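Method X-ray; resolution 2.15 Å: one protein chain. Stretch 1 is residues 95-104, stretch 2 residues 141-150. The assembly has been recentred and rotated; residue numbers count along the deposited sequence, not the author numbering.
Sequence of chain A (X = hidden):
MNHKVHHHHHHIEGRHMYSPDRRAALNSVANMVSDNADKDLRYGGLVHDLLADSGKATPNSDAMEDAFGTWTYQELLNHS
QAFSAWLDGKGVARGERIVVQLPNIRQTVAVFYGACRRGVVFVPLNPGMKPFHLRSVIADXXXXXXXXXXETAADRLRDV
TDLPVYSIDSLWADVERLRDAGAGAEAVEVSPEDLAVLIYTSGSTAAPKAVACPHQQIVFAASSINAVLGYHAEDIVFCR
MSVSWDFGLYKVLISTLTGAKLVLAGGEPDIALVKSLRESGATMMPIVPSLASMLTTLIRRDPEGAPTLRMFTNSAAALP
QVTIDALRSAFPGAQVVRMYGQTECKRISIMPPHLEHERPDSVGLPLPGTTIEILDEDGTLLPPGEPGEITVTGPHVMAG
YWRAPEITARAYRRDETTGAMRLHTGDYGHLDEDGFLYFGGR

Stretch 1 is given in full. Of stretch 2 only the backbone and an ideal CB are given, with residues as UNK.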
ATOM      1  N   GLY A  95      -8.696 -17.168  -6.860  1.00 43.09           N
ATOM      2  CA  GLY A  95      -9.906 -16.473  -6.410  1.00 45.65           C
ATOM      3  C   GLY A  95     -10.186 -16.624  -4.938  1.00 44.00           C
ATOM      4  O   GLY A  95     -10.958 -15.866  -4.374  1.00 42.38           O
ATOM      5  N   GLU A  96      -9.537 -17.593  -4.300  1.00 44.11           N
ATOM      6  CA  GLU A  96      -9.774 -17.859  -2.874  1.00 43.89           C
ATOM      7  C   GLU A  96      -8.931 -16.902  -2.070  1.00 42.19           C
ATOM      8  O   GLU A  96      -7.901 -16.416  -2.562  1.00 36.25           O
ATOM      9  CB  GLU A  96      -9.463 -19.322  -2.531  1.00 46.75           C
ATOM     10  CG  GLU A  96     -10.366 -20.307  -3.297  1.00 50.97           C
ATOM     11  CD  GLU A  96     -10.308 -21.733  -2.754  1.00 55.95           C
ATOM     12  OE1 GLU A  96      -9.186 -22.289  -2.609  1.00 56.20           O
ATOM     13  OE2 GLU A  96     -11.392 -22.291  -2.458  1.00 60.19           O
ATOM     14  N   ARG A  97      -9.364 -16.633  -0.838  1.00 38.51           N
ATOM     15  CA  ARG A  97      -8.698 -15.678   0.018  1.00 37.93           C
ATOM     16  C   ARG A  97      -7.792 -16.366   1.031  1.00 39.66           C
ATOM     17  O   ARG A  97      -8.069 -17.496   1.474  1.00 40.53           O
ATOM     18  CB  ARG A  97      -9.704 -14.801   0.794  1.00 38.29           C
ATOM     19  CG  ARG A  97     -10.407 -13.672   0.030  1.00 38.16           C
ATOM     20  CD  ARG A  97     -11.415 -14.174  -0.983  1.00 40.83           C
ATOM     21  NE  ARG A  97     -12.432 -15.031  -0.353  1.00 43.84           N
ATOM     22  CZ  ARG A  97     -13.133 -15.956  -0.988  1.00 44.88           C
ATOM     23  NH1 ARG A  97     -12.968 -16.131  -2.276  1.00 46.59           N
ATOM     24  NH2 ARG A  97     -14.031 -16.684  -0.328  1.00 49.19           N
ATOM     25  N   ILE A  98      -6.729 -15.652   1.420  1.00 36.29           N
ATOM     26  CA  ILE A  98      -5.967 -15.980   2.609  1.00 35.25           C
ATOM     27  C   ILE A  98      -5.861 -14.733   3.466  1.00 34.56           C
ATOM     28  O   ILE A  98      -5.616 -13.646   2.961  1.00 33.80           O
ATOM     29  CB  ILE A  98      -4.580 -16.545   2.304  1.00 34.11           C
ATOM     30  CG1 ILE A  98      -3.658 -15.519   1.640  1.00 35.16           C
ATOM     31  CG2 ILE A  98      -4.719 -17.762   1.406  1.00 35.01           C
ATOM     32  CD1 ILE A  98      -2.256 -16.062   1.411  1.00 38.05           C
ATOM     33  N   VAL A  99      -6.092 -14.910   4.752  1.00 33.27           N
ATOM     34  CA  VAL A  99      -5.923 -13.865   5.707  1.00 32.69           C
ATOM     35  C   VAL A  99      -4.582 -13.973   6.393  1.00 33.56           C
ATOM     36  O   VAL A  99      -4.182 -15.062   6.839  1.00 34.93           O
ATOM     37  CB  VAL A  99      -6.991 -13.952   6.817  1.00 33.45           C
ATOM     38  CG1 VAL A  99      -6.598 -13.056   7.972  1.00 33.75           C
ATOM     39  CG2 VAL A  99      -8.333 -13.496   6.278  1.00 34.53           C
ATOM     40  N   VAL A 100      -3.921 -12.834   6.525  1.00 31.86           N
ATOM     41  CA  VAL A 100      -2.539 -12.784   6.877  1.00 33.52           C
ATOM     42  C   VAL A 100      -2.400 -11.697   7.910  1.00 35.21           C
ATOM     43  O   VAL A 100      -2.780 -10.538   7.644  1.00 35.07           O
ATOM     44  CB  VAL A 100      -1.692 -12.428   5.629  1.00 34.72           C
ATOM     45  CG1 VAL A 100      -0.238 -12.352   5.996  1.00 35.87           C
ATOM     46  CG2 VAL A 100      -1.905 -13.457   4.533  1.00 34.10           C
ATOM     47  N   GLN A 101      -1.888 -12.068   9.080  1.00 34.57           N
ATOM     48  CA  GLN A 101      -1.675 -11.131  10.184  1.00 35.09           C
ATOM     49  C   GLN A 101      -0.247 -11.197  10.622  1.00 34.29           C
ATOM     50  O   GLN A 101       0.129 -11.990  11.490  1.00 34.82           O
ATOM     51  CB  GLN A 101      -2.565 -11.462  11.376  1.00 37.97           C
ATOM     52  CG  GLN A 101      -2.535 -10.381  12.449  1.00 38.33           C
ATOM     53  CD  GLN A 101      -3.408 -10.703  13.642  1.00 40.74           C
ATOM     54  OE1 GLN A 101      -3.338 -11.805  14.173  1.00 41.47           O
ATOM     55  NE2 GLN A 101      -4.196  -9.742  14.093  1.00 39.83           N
ATOM     56  N   LEU A 102       0.554 -10.349  10.018  1.00 33.09           N
ATOM     57  CA  LEU A 102       1.976 -10.412  10.151  1.00 34.20           C
ATOM     58  C   LEU A 102       2.554  -9.040  10.244  1.00 33.42           C
ATOM     59  O   LEU A 102       1.972  -8.096   9.712  1.00 32.32           O
ATOM     60  CB  LEU A 102       2.592 -11.091   8.915  1.00 33.85           C
ATOM     61  CG  LEU A 102       2.322 -12.558   8.674  1.00 33.29           C
ATOM     62  CD1 LEU A 102       3.103 -12.966   7.452  1.00 35.36           C
ATOM     63  CD2 LEU A 102       2.805 -13.358   9.858  1.00 35.73           C
ATOM     64  N   PRO A 103       3.720  -8.941  10.896  1.00 30.67           N
ATOM     65  CA  PRO A 103       4.408  -7.692  10.995  1.00 32.51           C
ATOM     66  C   PRO A 103       5.196  -7.397   9.699  1.00 31.07           C
ATOM     67  O   PRO A 103       5.084  -8.133   8.735  1.00 33.95           O
ATOM     68  CB  PRO A 103       5.400  -7.925  12.169  1.00 31.67           C
ATOM     69  CG  PRO A 103       5.726  -9.377  12.036  1.00 32.08           C
ATOM     70  CD  PRO A 103       4.453 -10.031  11.575  1.00 33.18           C
ATOM     71  N   ASN A 104       5.932  -6.296   9.731  1.00 31.56           N
ATOM     72  CA  ASN A 104       6.829  -5.846   8.683  1.00 32.05           C
ATOM     73  C   ASN A 104       8.093  -6.646   8.596  1.00 33.15           C
ATOM     74  O   ASN A 104       9.164  -6.194   9.046  1.00 37.57           O
ATOM     75  CB  ASN A 104       7.210  -4.382   8.883  1.00 33.90           C
ATOM     76  CG  ASN A 104       6.205  -3.425   8.246  1.00 36.21           C
ATOM     77  OD1 ASN A 104       5.085  -3.811   7.878  1.00 32.20           O
ATOM     78  ND2 ASN A 104       6.610  -2.137   8.134  1.00 40.79           N
ATOM     79  N   UNK A 141     -14.248 -12.088   5.115  1.00 44.11           N
ATOM     80  CA  UNK A 141     -13.254 -12.421   4.071  1.00 41.27           C
ATOM     81  C   UNK A 141     -13.455 -13.793   3.557  1.00 43.03           C
ATOM     82  O   UNK A 141     -13.123 -14.111   2.377  1.00 42.94           O
ATOM     83  CB  UNK A 141     -11.824 -12.286   4.598  1.00 41.27           C
ATOM     84  N   UNK A 142     -13.931 -14.664   4.442  1.00 44.53           N
ATOM     85  CA  UNK A 142     -14.254 -16.030   4.044  1.00 46.31           C
ATOM     86  C   UNK A 142     -13.045 -16.732   3.390  1.00 44.31           C
ATOM     87  O   UNK A 142     -13.150 -17.260   2.271  1.00 51.61           O
ATOM     88  CB  UNK A 142     -15.443 -16.023   3.082  1.00 46.31           C
ATOM     89  N   UNK A 143     -11.911 -16.807   4.102  1.00 41.37           N
ATOM     90  CA  UNK A 143     -10.700 -17.364   3.467  1.00 45.16           C
ATOM     91  C   UNK A 143     -10.594 -18.883   3.564  1.00 46.51           C
ATOM     92  O   UNK A 143     -11.410 -19.521   4.161  1.00 44.71           O
ATOM     93  CB  UNK A 143      -9.455 -16.741   4.102  1.00 45.16           C
ATOM     94  N   UNK A 144      -9.540 -19.411   2.976  1.00 50.01           N
ATOM     95  CA  UNK A 144      -9.251 -20.812   2.946  1.00 50.68           C
ATOM     96  C   UNK A 144      -8.403 -21.119   4.181  1.00 50.20           C
ATOM     97  O   UNK A 144      -8.514 -22.180   4.775  1.00 56.43           O
ATOM     98  CB  UNK A 144      -8.546 -21.211   1.648  1.00 50.68           C
ATOM     99  N   UNK A 145      -7.587 -20.151   4.605  1.00 49.13           N
ATOM    100  CA  UNK A 145      -6.649 -20.331   5.710  1.00 46.57           C
ATOM    101  C   UNK A 145      -6.135 -19.011   6.222  1.00 43.26           C
ATOM    102  O   UNK A 145      -6.486 -17.944   5.721  1.00 40.14           O
ATOM    103  CB  UNK A 145      -5.474 -21.211   5.279  1.00 46.57           C
ATOM    104  N   UNK A 146      -5.402 -19.090   7.310  1.00 42.38           N
ATOM    105  CA  UNK A 146      -5.014 -17.918   8.030  1.00 44.31           C
ATOM    106  C   UNK A 146      -3.571 -18.057   8.409  1.00 45.57           C
ATOM    107  O   UNK A 146      -3.150 -19.125   8.895  1.00 52.51           O
ATOM    108  CB  UNK A 146      -5.897 -17.695   9.259  1.00 44.31           C
ATOM    109  N   UNK A 147      -2.808 -16.985   8.217  1.00 40.05           N
ATOM    110  CA  UNK A 147      -1.410 -17.004   8.603  1.00 37.71           C
ATOM    111  C   UNK A 147      -1.170 -16.028   9.729  1.00 37.80           C
ATOM    112  O   UNK A 147      -1.504 -14.832   9.598  1.00 43.69           O
ATOM    113  CB  UNK A 147      -0.509 -16.678   7.410  1.00 37.71           C
ATOM    114  N   UNK A 148      -0.547 -16.514  10.802  1.00 35.26           N
ATOM    115  CA  UNK A 148      -0.308 -15.747  12.029  1.00 35.40           C
ATOM    116  C   UNK A 148       1.180 -15.535  12.227  1.00 37.50           C
ATOM    117  O   UNK A 148       2.008 -16.240  11.656  1.00 37.59           O
ATOM    118  CB  UNK A 148      -0.909 -16.456  13.244  1.00 35.40           C
ATOM    119  N   UNK A 149       1.496 -14.639  13.132  1.00 37.87           N
ATOM    120  CA  UNK A 149       2.834 -14.220  13.404  1.00 41.39           C
ATOM    121  C   UNK A 149       3.674 -15.240  14.219  1.00 44.09           C
ATOM    122  O   UNK A 149       4.877 -15.255  14.121  1.00 40.34           O
ATOM    123  CB  UNK A 149       2.777 -12.882  14.144  1.00 41.39           C
ATOM    124  N   UNK A 150       3.031 -15.991  15.097  1.00 47.09           N
ATOM    125  CA  UNK A 150       3.718 -16.910  16.003  1.00 46.63           C
ATOM    126  C   UNK A 150       2.669 -17.812  16.577  1.00 45.70           C
ATOM    127  O   UNK A 150       1.497 -17.686  16.243  1.00 44.77           O
ATOM    128  CB  UNK A 150       4.488 -16.178  17.104  1.00 46.63           C
TER

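Position 141 has helical backbone angles, and its CB lies 4.1 Å from Val-99 CG2. A small apolar side chain suits that valine. The residue is Ala-141; its carbonyl does polar work, with Arg-97 NE donating to Ala-141 O at 3.0 Å, at the guanidinium edge.

Position 142 has positive phi (56/57), which favours Gly, Asn or Asp, and its CB lies 3.7 Å from Arg-97 NH2, which favours an acid. Asp-142 satisfies both: Arg-97 NH2 to Asp-142 OD2, 3.4 Å, is a salt bridge. Arg-97 NH2 also makes a weak hydrogen bond to Asp-142 O at 2.8 Å, and a water links that oxygen to Arg-97 N.

At 143, phi of -86 permits proline. The ideal CB is tight against Arg-97 O (3.1 Å), while Val-99 offers an apolar surface. Compact apolar residues fit; Pro-143 sets its CG 3.8 Å from Val-99 CG2.

Position 144 points toward stretch 1, its ideal CB 4.4 Å from Glu-96 OE1, so Lys or Arg would answer the charge. Arg-144 does: its NE lies 3.2 Å from Glu-96 OE1, a salt bridge of charges alone, since the oxygen sits well out of the guanidinium plane. Arg-144 N donates to Arg-97 O at 2.8 Å.

The CB of 145 is 5.2 Å from Ile-98 CG2, leaving room for a longer apolar chain. Leu-145 reaches back, CD1 to Ile-98 CG2 at 4.0 Å, and Val-99 N donates to Leu-145 O at 3.2 Å.

Position 146 pairs in parallel with Val-99 and shares its sheet face, where extended angles suit beta-branched residues. Val-146 brings CG2 4.2 Å from Val-99 CB.

Position 147, paired with Val-100, turns to the face of Ile-98 and Val-100, inviting Ile, Leu or Val. Ile-147 makes apolar contact with three residues: CD1 is 4.4 Å from both Ile-98 CD1 and Val-100 CG2, and CG2 is 4.2 Å from Leu-102 CD1. Its backbone is held twice, Ile-147 N to Val-99 O at 2.7 Å and Gln-101 N to Ile-147 O at 2.8 Å.

At 148 the CB has nothing of stretch 1 nearer than Gln-101 O at 4.9 Å, so stretch 1 would accept small or larger side chains; the residue is Ala-148.

Position 149 lies beside Leu-102 and Pro-103, where a long chain with an aliphatic stem could pack. Glu-149 extends, OE1 3.5 Å from Pro-103 CG; a water bridges Glu-149 N to Gln-101 O.

Position 150 is beyond stretch 1's reach, so many side chains would do. Asp-150 is an N-cap, its side chain capping a backbone N just beyond the stretch.

Stretch 2 (141-150) ADPRLVIAED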
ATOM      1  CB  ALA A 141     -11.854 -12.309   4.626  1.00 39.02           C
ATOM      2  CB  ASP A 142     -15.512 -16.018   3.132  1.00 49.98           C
ATOM      3  CG  ASP A 142     -16.006 -17.417   2.724  1.00 52.36           C
ATOM      4  OD1 ASP A 142     -15.753 -18.411   3.448  1.00 48.93           O
ATOM      5  OD2 ASP A 142     -16.626 -17.496   1.635  1.00 52.98           O
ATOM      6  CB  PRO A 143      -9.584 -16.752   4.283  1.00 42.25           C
ATOM      7  CG  PRO A 143     -10.167 -16.740   5.657  1.00 43.50           C
ATOM      8  CD  PRO A 143     -11.642 -16.435   5.491  1.00 42.62           C
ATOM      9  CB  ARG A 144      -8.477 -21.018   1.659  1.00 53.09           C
ATOM     10  CG  ARG A 144      -8.310 -22.400   1.186  1.00 60.81           C
ATOM     11  CD  ARG A 144      -9.534 -22.980   0.511  1.00 65.35           C
ATOM     12  NE  ARG A 144      -9.088 -24.228  -0.122  1.00 67.50           N
ATOM     13  CZ  ARG A 144      -9.794 -25.344  -0.145  1.00 71.07           C
ATOM     14  NH1 ARG A 144     -11.005 -25.386   0.404  1.00 75.12           N
ATOM     15  NH2 ARG A 144      -9.283 -26.430  -0.713  1.00 73.57           N
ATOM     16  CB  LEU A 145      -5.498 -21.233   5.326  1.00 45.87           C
ATOM     17  CG  LEU A 145      -4.618 -20.872   4.128  1.00 47.40           C
ATOM     18  CD1 LEU A 145      -3.542 -19.883   4.535  1.00 46.77           C
ATOM     19  CD2 LEU A 145      -3.969 -22.142   3.595  1.00 48.55           C
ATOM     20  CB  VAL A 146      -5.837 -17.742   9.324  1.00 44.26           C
ATOM     21  CG1 VAL A 146      -5.306 -16.582  10.156  1.00 43.09           C
ATOM     22  CG2 VAL A 146      -7.321 -17.555   9.012  1.00 46.04           C
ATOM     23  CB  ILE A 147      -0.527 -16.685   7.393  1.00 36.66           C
ATOM     24  CG1 ILE A 147      -0.675 -17.825   6.395  1.00 38.57           C
ATOM     25  CG2 ILE A 147       0.927 -16.522   7.825  1.00 34.91           C
ATOM     26  CD1 ILE A 147      -0.243 -17.496   5.020  1.00 43.01           C
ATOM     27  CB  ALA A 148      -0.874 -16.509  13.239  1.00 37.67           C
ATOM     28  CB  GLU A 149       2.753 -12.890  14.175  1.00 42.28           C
ATOM     29  CG  GLU A 149       4.090 -12.332  14.640  1.00 47.24           C
ATOM     30  CD  GLU A 149       3.946 -11.002  15.324  1.00 50.84           C
ATOM     31  OE1 GLU A 149       4.951 -10.273  15.369  1.00 57.89           O
ATOM     32  OE2 GLU A 149       2.832 -10.682  15.774  1.00 51.01           O
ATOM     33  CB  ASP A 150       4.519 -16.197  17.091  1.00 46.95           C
ATOM     34  CG  ASP A 150       3.651 -15.355  18.029  1.00 49.42           C
ATOM     35  OD1 ASP A 150       2.477 -15.643  18.244  1.00 49.36           O
ATOM     36  OD2 ASP A 150       4.153 -14.379  18.596  1.00 50.73           O
TER
HETATM   37  O   HOH W   1     -11.421 -18.186   0.462  1.00 46.14           O
HETATM   38  O   HOH W   2      -0.606 -12.828  13.991  1.00 40.15           O
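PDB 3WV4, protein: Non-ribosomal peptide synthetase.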